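Local coordinates for berberine bridge enzyme-like protein (Arabidopsis thaliana, PDB 5D79), which acts as a secreted FAD-linked oxidoreductase of the berberine bridge enzyme family and takes part in adaptation to salt stress, at residues Ser55-Ser63 against Pro76-Pro84; Ala411-His419 against Lys498-Leu507. All coordinates share one frame; numbering follows the deposited sequence.

In the fold
The two contacts hold different elements, with nearest atoms about 18 Å apart, and both are largely buried. Contact 1 joins chain neighbours: the short helix 58-63 and strand 80-82, an inner strand of a small mixed sheet. Contact 2 brings together parts more distant in sequence, docking a loop that leads to strand 425-434 of the seven-stranded antiparallel sheet on the turn between helices 488-500 and 504-514. Their chemistry differs accordingly. Ser55-Ser63 and Pro76-Pro84 meet through aliphatic and aromatic carbons, as in helix-on-sheet packing, whereas Ala411-His419 is pinned to Lys498-Leu507 by side-chain amides, a carboxylate and backbone carbonyls, with prolines filling in and exposed residues at its margin.

Contact 1: Ser55-Ser63 against Pro76-Pro84; sequences SSFFSILDS and PKPVSIITP
Ile81 and Leu61 meet at the centre of this contact, where the CD1 methyl of Ile81 lies 3.5 Å from Leu61 CB, tighter than usual for two carbons. The arrangement is a short helix laid against a sheet: helix 58-63 rests on strand 80-82, which belongs to the FAD-binding PCMH-type region and is an inner strand of a four-stranded mixed sheet. The side chain of Ile81 crosses that of Leu61 at about a right angle. Its CG1 stands anti to the carbonyl carbon (chi1 -58°), and the extended branch carries CD1 up to the helix while CG2 is left for Ile60, whose own CG2 sits 3.9 Å from Ile81 CG2. The same Ile60 methyl also reaches Thr83 CG2.

Leu61 continues past Ile81 with its CD2 methyl, which lies against the ring of Pro78, 3.8 Å from Pro78 CD, and across the aliphatic chain of Lys77, 3.7 Å from Lys77 CD. Bends in the Lys77 chain take NZ away from this apolar surface to the carbonyl oxygens of Val72 and Thr75.

Phe57, at the N-cap position of the helix, fits in between Pro78 and Ile81. With CG anti to the backbone N (chi1 178°), its ring dips beside Ile81, and the ring edge faces the backbone: CZ of Phe57 is 3.4 Å from Pro78 O, which lies in the ring plane.

Behind this layer, Pro78 and Ile81 pack on Val127 of the adjacent strand 125-129, whereas Ser80 and Ile82 turn to helix 29-36 on the other side. On the helix, Leu61 N bonds to Phe57 O, and the Phe58 ring lies by Phe57, with Phe57 CD2 3.7 Å above the Phe58 ring plane, offset toward its rim.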
loop_
_atom_site.group_PDB
_atom_site.type_symbol
_atom_site.label_atom_id
_atom_site.label_comp_id
_atom_site.label_asym_id
_atom_site.label_seq_id
_atom_site.Cartn_x
_atom_site.Cartn_y
_atom_site.Cartn_z
ATOM N N SER A 55 30.326 -6.996 -7.102
ATOM C CA SER A 55 30.156 -5.813 -7.928
ATOM C C SER A 55 28.662 -5.516 -8.058
ATOM O O SER A 55 28.228 -4.367 -7.981
ATOM C CB SER A 55 30.806 -6.023 -9.298
ATOM O OG SER A 55 31.176 -4.792 -9.892
ATOM N N SER A 56 27.881 -6.577 -8.224
ATOM C CA SER A 56 26.433 -6.459 -8.338
ATOM C C SER A 56 25.768 -6.515 -6.967
ATOM O O SER A 56 25.086 -7.487 -6.637
ATOM C CB SER A 56 25.878 -7.563 -9.240
ATOM O OG SER A 56 26.449 -7.500 -10.538
ATOM N N PHE A 57 25.972 -5.472 -6.167
ATOM C CA PHE A 57 25.401 -5.442 -4.830
ATOM C C PHE A 57 24.617 -4.171 -4.605
ATOM O O PHE A 57 23.413 -4.215 -4.380
ATOM C CB PHE A 57 26.488 -5.574 -3.764
ATOM C CG PHE A 57 25.970 -5.507 -2.352
ATOM C CD1 PHE A 57 25.372 -6.610 -1.765
ATOM C CD2 PHE A 57 26.085 -4.344 -1.610
ATOM C CE1 PHE A 57 24.901 -6.555 -0.464
ATOM C CE2 PHE A 57 25.614 -4.281 -0.313
ATOM C CZ PHE A 57 25.022 -5.390 0.262
ATOM N N PHE A 58 25.295 -3.032 -4.662
ATOM C CA PHE A 58 24.628 -1.756 -4.416
ATOM C C PHE A 58 23.549 -1.502 -5.458
ATOM O O PHE A 58 22.584 -0.788 -5.197
ATOM C CB PHE A 58 25.646 -0.620 -4.392
ATOM C CG PHE A 58 26.626 -0.738 -3.270
ATOM C CD1 PHE A 58 27.756 -1.535 -3.400
ATOM C CD2 PHE A 58 26.403 -0.083 -2.065
ATOM C CE1 PHE A 58 28.653 -1.661 -2.359
ATOM C CE2 PHE A 58 27.300 -0.201 -1.019
ATOM C CZ PHE A 58 28.425 -0.990 -1.165
ATOM N N SER A 59 23.716 -2.124 -6.623
ATOM C CA SER A 59 22.757 -2.051 -7.720
ATOM C C SER A 59 21.502 -2.858 -7.428
ATOM O O SER A 59 20.385 -2.405 -7.688
ATOM C CB SER A 59 23.388 -2.570 -9.004
ATOM O OG SER A 59 23.568 -3.975 -8.910
ATOM N N ILE A 60 21.698 -4.071 -6.917
ATOM C CA ILE A 60 20.585 -4.931 -6.517
ATOM C C ILE A 60 19.796 -4.278 -5.380
ATOM O O ILE A 60 18.564 -4.307 -5.369
ATOM C CB ILE A 60 21.076 -6.333 -6.082
ATOM C CG1 ILE A 60 21.567 -7.128 -7.294
ATOM C CG2 ILE A 60 19.968 -7.104 -5.392
ATOM C CD1 ILE A 60 20.438 -7.683 -8.146
ATOM N N LEU A 61 20.511 -3.669 -4.438
ATOM C CA LEU A 61 19.881 -2.989 -3.311
ATOM C C LEU A 61 19.169 -1.712 -3.738
ATOM O O LEU A 61 18.062 -1.426 -3.275
ATOM C CB LEU A 61 20.915 -2.651 -2.235
ATOM C CG LEU A 61 20.373 -1.904 -1.013
ATOM C CD1 LEU A 61 19.352 -2.758 -0.269
ATOM C CD2 LEU A 61 21.512 -1.467 -0.090
ATOM N N ASP A 62 19.817 -0.941 -4.610
ATOM C CA ASP A 62 19.298 0.359 -5.010
ATOM C C ASP A 62 18.094 0.219 -5.928
ATOM O O ASP A 62 17.231 1.097 -5.960
ATOM C CB ASP A 62 20.384 1.181 -5.716
ATOM C CG ASP A 62 20.657 2.511 -5.036
ATOM O OD1 ASP A 62 19.773 3.398 -5.075
ATOM O OD2 ASP A 62 21.771 2.676 -4.488
ATOM N N SER A 63 18.036 -0.890 -6.661
ATOM C CA SER A 63 17.100 -1.031 -7.784
ATOM C C SER A 63 15.614 -0.884 -7.429
ATOM O O SER A 63 14.868 -0.213 -8.147
ATOM C CB SER A 63 17.317 -2.380 -8.484
ATOM O OG SER A 63 17.950 -3.313 -7.631
ATOM N N PRO A 76 21.200 2.689 7.152
ATOM C CA PRO A 76 21.735 1.342 7.387
ATOM C C PRO A 76 21.707 0.450 6.142
ATOM O O PRO A 76 20.713 0.404 5.410
ATOM C CB PRO A 76 20.813 0.787 8.484
ATOM C CG PRO A 76 20.341 1.999 9.223
ATOM C CD PRO A 76 20.180 3.056 8.160
ATOM N N LYS A 77 22.811 -0.252 5.917
ATOM C CA LYS A 77 22.939 -1.159 4.786
ATOM C C LYS A 77 22.999 -2.613 5.260
ATOM O O LYS A 77 23.554 -2.895 6.317
ATOM C CB LYS A 77 24.184 -0.799 3.976
ATOM C CG LYS A 77 24.141 0.611 3.398
ATOM C CD LYS A 77 22.896 0.816 2.536
ATOM C CE LYS A 77 22.890 2.175 1.841
ATOM N NZ LYS A 77 22.922 3.304 2.807
ATOM N N PRO A 78 22.406 -3.539 4.488
ATOM C CA PRO A 78 22.487 -4.966 4.824
ATOM C C PRO A 78 23.857 -5.549 4.494
ATOM O O PRO A 78 24.543 -5.064 3.597
ATOM C CB PRO A 78 21.412 -5.597 3.945
ATOM C CG PRO A 78 21.367 -4.709 2.744
ATOM C CD PRO A 78 21.619 -3.310 3.262
ATOM N N VAL A 79 24.238 -6.596 5.214
ATOM C CA VAL A 79 25.528 -7.240 5.024
ATOM C C VAL A 79 25.394 -8.330 3.941
ATOM O O VAL A 79 26.393 -8.861 3.428
ATOM C CB VAL A 79 26.048 -7.800 6.370
ATOM C CG1 VAL A 79 25.197 -8.970 6.825
ATOM C CG2 VAL A 79 27.514 -8.158 6.289
ATOM N N SER A 80 24.147 -8.630 3.569
ATOM C CA SER A 80 23.870 -9.527 2.447
ATOM C C SER A 80 22.445 -9.366 1.877
ATOM O O SER A 80 21.497 -9.034 2.600
ATOM C CB SER A 80 24.112 -10.994 2.856
ATOM O OG SER A 80 23.377 -11.368 4.008
ATOM N N ILE A 81 22.329 -9.580 0.564
ATOM C CA ILE A 81 21.045 -9.665 -0.122
ATOM C C ILE A 81 20.951 -11.003 -0.832
ATOM O O ILE A 81 21.883 -11.417 -1.498
ATOM C CB ILE A 81 20.860 -8.536 -1.154
ATOM C CG1 ILE A 81 20.967 -7.166 -0.481
ATOM C CG2 ILE A 81 19.530 -8.680 -1.891
ATOM C CD1 ILE A 81 21.113 -6.021 -1.460
ATOM N N ILE A 82 19.827 -11.683 -0.686
ATOM C CA ILE A 82 19.602 -12.937 -1.386
ATOM C C ILE A 82 18.393 -12.781 -2.318
ATOM O O ILE A 82 17.321 -12.337 -1.894
ATOM C CB ILE A 82 19.379 -14.117 -0.398
ATOM C CG1 ILE A 82 20.500 -14.182 0.649
ATOM C CG2 ILE A 82 19.292 -15.433 -1.140
ATOM C CD1 ILE A 82 20.190 -13.450 1.962
ATOM N N THR A 83 18.585 -13.110 -3.594
ATOM C CA THR A 83 17.501 -13.077 -4.577
ATOM C C THR A 83 17.110 -14.508 -4.946
ATOM O O THR A 83 17.564 -15.035 -5.961
ATOM C CB THR A 83 17.883 -12.273 -5.880
ATOM O OG1 THR A 83 18.922 -12.942 -6.616
ATOM C CG2 THR A 83 18.334 -10.861 -5.541
ATOM N N PRO A 84 16.259 -15.138 -4.116
ATOM C CA PRO A 84 15.839 -16.533 -4.314
ATOM C C PRO A 84 15.193 -16.771 -5.683
ATOM O O PRO A 84 14.593 -15.851 -6.236
ATOM C CB PRO A 84 14.822 -16.750 -3.188
ATOM C CG PRO A 84 14.341 -15.357 -2.837
ATOM C CD PRO A 84 15.537 -14.498 -3.002
#

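Contact 2: Ala411-His419 against Lys498-Leu507; sequences AEYETPFPH and KYFKNNFERL
The side-chain amide nitrogen of Asn503 is gripped by two carbonyls of the facing loop. Asn503 ND2 donates to Glu412 O at 3.0 Å in a nearly straight bond (170°) lying in the amide plane, and makes an unusually short contact of 2.6 Å with Pro416 O, tilted somewhat from that plane. Each donor approach is from above the carbonyl plane. The loop's turn is thus gathered around one amide, whose rotation is fixed by the bond to Glu412 O.

Glu412 adds a second clasp. Its chain runs out extended from a CG anti to the backbone N (chi1 177°), bringing the carboxylate to Asn502, whose ND2 meets the syn lone pair of Glu412 OE1 at 2.9 Å. Asn502 N reaches Glu412 OE2 at 3.2 Å from above the carboxylate plane, and the planes of the carboxylate and the Asn502 amide are turned 74° apart. With an alanine in place of this glutamate the carboxylate is gone, and Asn502 would probably lose the acceptor of its backbone N-H and of its ND2, its amide then being set free to turn.

The receiving surface is the turn between helices 488-500 and 504-514, in the berberine and berberine-like family region, where Lys501, just past helix 488-500, takes a positive phi. Pro418 wedges onto the ending helix, its CD 3.2 Å from Tyr499 O. Beside it, His419 NE2 gives Tyr499 O a weak bond of 3.3 Å, and also has a weak one to Ala469 O.

Pro416 CG lies 4.0 Å from Leu507 CD2, both residues touching Trp226. At the margin a water links Tyr413 O to Arg506 NH1, while Arg506 NH2 forms a salt bridge with Asp223.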
loop_
_atom_site.group_PDB
_atom_site.type_symbol
_atom_site.label_atom_id
_atom_site.label_comp_id
_atom_site.label_asym_id
_atom_site.label_seq_id
_atom_site.Cartn_x
_atom_site.Cartn_y
_atom_site.Cartn_z
ATOM N N ALA A 411 -17.522 -6.278 7.955
ATOM C CA ALA A 411 -17.361 -5.945 9.367
ATOM C C ALA A 411 -15.886 -5.877 9.727
ATOM O O ALA A 411 -15.046 -6.470 9.046
ATOM C CB ALA A 411 -18.080 -6.947 10.245
ATOM N N GLU A 412 -15.569 -5.139 10.792
ATOM C CA GLU A 412 -14.184 -4.931 11.221
ATOM C C GLU A 412 -13.386 -6.243 11.366
ATOM O O GLU A 412 -12.245 -6.332 10.898
ATOM C CB GLU A 412 -14.169 -4.164 12.550
ATOM C CG GLU A 412 -12.782 -3.937 13.141
ATOM C CD GLU A 412 -12.827 -3.353 14.540
ATOM O OE1 GLU A 412 -13.774 -3.686 15.292
ATOM O OE2 GLU A 412 -11.923 -2.558 14.882
ATOM N N TYR A 413 -14.013 -7.250 11.989
ATOM C CA TYR A 413 -13.373 -8.512 12.361
ATOM C C TYR A 413 -12.998 -9.420 11.186
ATOM O O TYR A 413 -12.234 -10.359 11.354
ATOM C CB TYR A 413 -14.294 -9.293 13.314
ATOM C CG TYR A 413 -15.360 -10.112 12.589
ATOM C CD1 TYR A 413 -16.594 -9.555 12.260
ATOM C CD2 TYR A 413 -15.128 -11.444 12.234
ATOM C CE1 TYR A 413 -17.549 -10.294 11.587
ATOM C CE2 TYR A 413 -16.082 -12.183 11.558
ATOM C CZ TYR A 413 -17.284 -11.603 11.240
ATOM O OH TYR A 413 -18.222 -12.343 10.572
ATOM N N GLU A 414 -13.541 -9.160 10.004
ATOM C CA GLU A 414 -13.403 -10.099 8.892
ATOM C C GLU A 414 -11.977 -10.282 8.390
ATOM O O GLU A 414 -11.572 -11.394 8.082
ATOM C CB GLU A 414 -14.299 -9.673 7.732
ATOM C CG GLU A 414 -15.782 -9.850 8.049
ATOM C CD GLU A 414 -16.679 -9.561 6.865
ATOM O OE1 GLU A 414 -17.667 -8.808 7.032
ATOM O OE2 GLU A 414 -16.389 -10.092 5.772
ATOM N N THR A 415 -11.234 -9.189 8.269
ATOM C CA THR A 415 -9.809 -9.249 7.957
ATOM C C THR A 415 -9.128 -8.277 8.908
ATOM O O THR A 415 -9.795 -7.427 9.496
ATOM C CB THR A 415 -9.503 -8.887 6.479
ATOM O OG1 THR A 415 -9.707 -7.488 6.267
ATOM C CG2 THR A 415 -10.378 -9.678 5.513
ATOM N N PRO A 416 -7.807 -8.401 9.088
ATOM C CA PRO A 416 -7.136 -7.513 10.049
ATOM C C PRO A 416 -7.361 -6.008 9.811
ATOM O O PRO A 416 -7.438 -5.268 10.800
ATOM C CB PRO A 416 -5.660 -7.883 9.884
ATOM C CG PRO A 416 -5.702 -9.340 9.531
ATOM C CD PRO A 416 -6.921 -9.487 8.636
ATOM N N PHE A 417 -7.481 -5.571 8.555
ATOM C CA PHE A 417 -7.824 -4.181 8.248
ATOM C C PHE A 417 -9.139 -3.796 8.947
ATOM O O PHE A 417 -10.193 -4.389 8.684
ATOM C CB PHE A 417 -7.929 -3.983 6.727
ATOM C CG PHE A 417 -8.256 -2.579 6.321
ATOM C CD1 PHE A 417 -9.575 -2.142 6.279
ATOM C CD2 PHE A 417 -7.245 -1.695 5.976
ATOM C CE1 PHE A 417 -9.886 -0.849 5.912
ATOM C CE2 PHE A 417 -7.543 -0.398 5.598
ATOM C CZ PHE A 417 -8.873 0.027 5.566
ATOM N N PRO A 418 -9.081 -2.808 9.852
ATOM C CA PRO A 418 -10.220 -2.560 10.736
ATOM C C PRO A 418 -11.183 -1.462 10.285
ATOM O O PRO A 418 -12.269 -1.332 10.852
ATOM C CB PRO A 418 -9.530 -2.132 12.028
ATOM C CG PRO A 418 -8.396 -1.308 11.528
ATOM C CD PRO A 418 -7.891 -2.062 10.300
ATOM N N HIS A 419 -10.785 -0.669 9.301
ATOM C CA HIS A 419 -11.488 0.575 8.999
ATOM C C HIS A 419 -12.633 0.371 8.030
ATOM O O HIS A 419 -12.502 0.611 6.832
ATOM C CB HIS A 419 -10.503 1.597 8.446
ATOM C CG HIS A 419 -9.226 1.650 9.212
ATOM N ND1 HIS A 419 -9.111 2.303 10.416
ATOM C CD2 HIS A 419 -8.022 1.091 8.969
ATOM C CE1 HIS A 419 -7.885 2.158 10.876
ATOM N NE2 HIS A 419 -7.202 1.432 10.013
ATOM N N LYS A 498 -3.805 1.686 16.410
ATOM C CA LYS A 498 -4.039 2.718 15.409
ATOM C C LYS A 498 -4.201 2.087 14.013
ATOM O O LYS A 498 -5.115 2.413 13.250
ATOM C CB LYS A 498 -2.892 3.734 15.430
ATOM C CG LYS A 498 -2.683 4.421 16.777
ATOM C CD LYS A 498 -1.513 5.393 16.687
ATOM C CE LYS A 498 -1.360 6.224 17.958
ATOM N NZ LYS A 498 -0.218 7.178 17.840
ATOM N N TYR A 499 -3.315 1.150 13.708
ATOM C CA TYR A 499 -3.351 0.421 12.451
ATOM C C TYR A 499 -4.492 -0.592 12.384
ATOM O O TYR A 499 -5.108 -0.762 11.337
ATOM C CB TYR A 499 -2.042 -0.329 12.249
ATOM C CG TYR A 499 -0.822 0.475 11.884
ATOM C CD1 TYR A 499 -0.889 1.548 11.000
ATOM C CD2 TYR A 499 0.428 0.112 12.381
ATOM C CE1 TYR A 499 0.267 2.259 10.648
ATOM C CE2 TYR A 499 1.580 0.811 12.028
ATOM C CZ TYR A 499 1.495 1.876 11.165
ATOM O OH TYR A 499 2.642 2.551 10.840
ATOM N N PHE A 500 -4.749 -1.287 13.497
ATOM C CA PHE A 500 -5.612 -2.461 13.474
ATOM C C PHE A 500 -6.818 -2.420 14.406
ATOM O O PHE A 500 -7.644 -3.336 14.372
ATOM C CB PHE A 500 -4.785 -3.693 13.803
ATOM C CG PHE A 500 -3.652 -3.914 12.856
ATOM C CD1 PHE A 500 -3.901 -4.210 11.528
ATOM C CD2 PHE A 500 -2.345 -3.830 13.286
ATOM C CE1 PHE A 500 -2.876 -4.417 10.650
ATOM C CE2 PHE A 500 -1.312 -4.039 12.405
ATOM C CZ PHE A 500 -1.581 -4.334 11.082
ATOM N N LYS A 501 -6.908 -1.373 15.229
ATOM C CA LYS A 501 -8.000 -1.173 16.196
ATOM C C LYS A 501 -8.325 -2.433 17.011
ATOM O O LYS A 501 -7.449 -2.968 17.682
ATOM C CB LYS A 501 -9.249 -0.649 15.485
ATOM C CG LYS A 501 -9.013 0.701 14.811
ATOM C CD LYS A 501 -10.290 1.518 14.719
ATOM C CE LYS A 501 -9.979 2.996 14.578
ATOM N NZ LYS A 501 -11.080 3.721 13.891
ATOM N N ASN A 502 -9.564 -2.912 16.958
ATOM C CA ASN A 502 -9.959 -4.059 17.784
ATOM C C ASN A 502 -9.378 -5.387 17.303
ATOM O O ASN A 502 -9.484 -6.406 17.984
ATOM C CB ASN A 502 -11.481 -4.158 17.855
ATOM C CG ASN A 502 -12.108 -2.908 18.431
ATOM O OD1 ASN A 502 -11.655 -2.397 19.446
ATOM N ND2 ASN A 502 -13.135 -2.392 17.768
ATOM N N ASN A 503 -8.754 -5.366 16.130
ATOM C CA ASN A 503 -8.134 -6.556 15.565
ATOM C C ASN A 503 -6.739 -6.815 16.112
ATOM O O ASN A 503 -6.145 -7.855 15.829
ATOM C CB ASN A 503 -8.056 -6.444 14.043
ATOM C CG ASN A 503 -9.391 -6.671 13.362
ATOM O OD1 ASN A 503 -10.271 -7.371 13.888
ATOM N ND2 ASN A 503 -9.540 -6.107 12.167
ATOM N N PHE A 504 -6.202 -5.868 16.874
ATOM C CA PHE A 504 -4.826 -5.984 17.354
ATOM C C PHE A 504 -4.594 -7.206 18.261
ATOM O O PHE A 504 -3.580 -7.890 18.122
ATOM C CB PHE A 504 -4.406 -4.712 18.091
ATOM C CG PHE A 504 -3.024 -4.789 18.700
ATOM C CD1 PHE A 504 -1.889 -4.766 17.888
ATOM C CD2 PHE A 504 -2.858 -4.879 20.080
ATOM C CE1 PHE A 504 -0.618 -4.833 18.442
ATOM C CE2 PHE A 504 -1.597 -4.948 20.640
ATOM C CZ PHE A 504 -0.470 -4.926 19.819
ATOM N N GLU A 505 -5.532 -7.488 19.166
ATOM C CA GLU A 505 -5.359 -8.595 20.107
ATOM C C GLU A 505 -5.298 -9.935 19.388
ATOM O O GLU A 505 -4.430 -10.751 19.689
ATOM C CB GLU A 505 -6.469 -8.602 21.154
ATOM C CG GLU A 505 -6.375 -7.433 22.129
ATOM C CD GLU A 505 -5.044 -7.361 22.906
ATOM O OE1 GLU A 505 -4.431 -8.418 23.196
ATOM O OE2 GLU A 505 -4.624 -6.226 23.225
ATOM N N ARG A 506 -6.189 -10.156 18.422
ATOM C CA ARG A 506 -6.148 -11.398 17.645
ATOM C C ARG A 506 -4.813 -11.579 16.912
ATOM O O ARG A 506 -4.212 -12.655 16.969
ATOM C CB ARG A 506 -7.298 -11.468 16.639
ATOM C CG ARG A 506 -7.293 -12.785 15.875
ATOM C CD ARG A 506 -8.466 -12.973 14.927
ATOM N NE ARG A 506 -8.398 -14.299 14.313
ATOM C CZ ARG A 506 -9.184 -14.728 13.333
ATOM N NH1 ARG A 506 -10.123 -13.943 12.837
ATOM N NH2 ARG A 506 -9.023 -15.950 12.849
ATOM N N LEU A 507 -4.358 -10.526 16.230
ATOM C CA LEU A 507 -3.082 -10.544 15.523
ATOM C C LEU A 507 -1.945 -10.997 16.446
ATOM O O LEU A 507 -1.092 -11.797 16.047
ATOM C CB LEU A 507 -2.775 -9.160 14.943
ATOM C CG LEU A 507 -3.553 -8.779 13.689
ATOM C CD1 LEU A 507 -3.571 -7.276 13.507
ATOM C CD2 LEU A 507 -2.953 -9.476 12.475
HETATM O O HOH W 1 -11.186 -11.491 13.939
#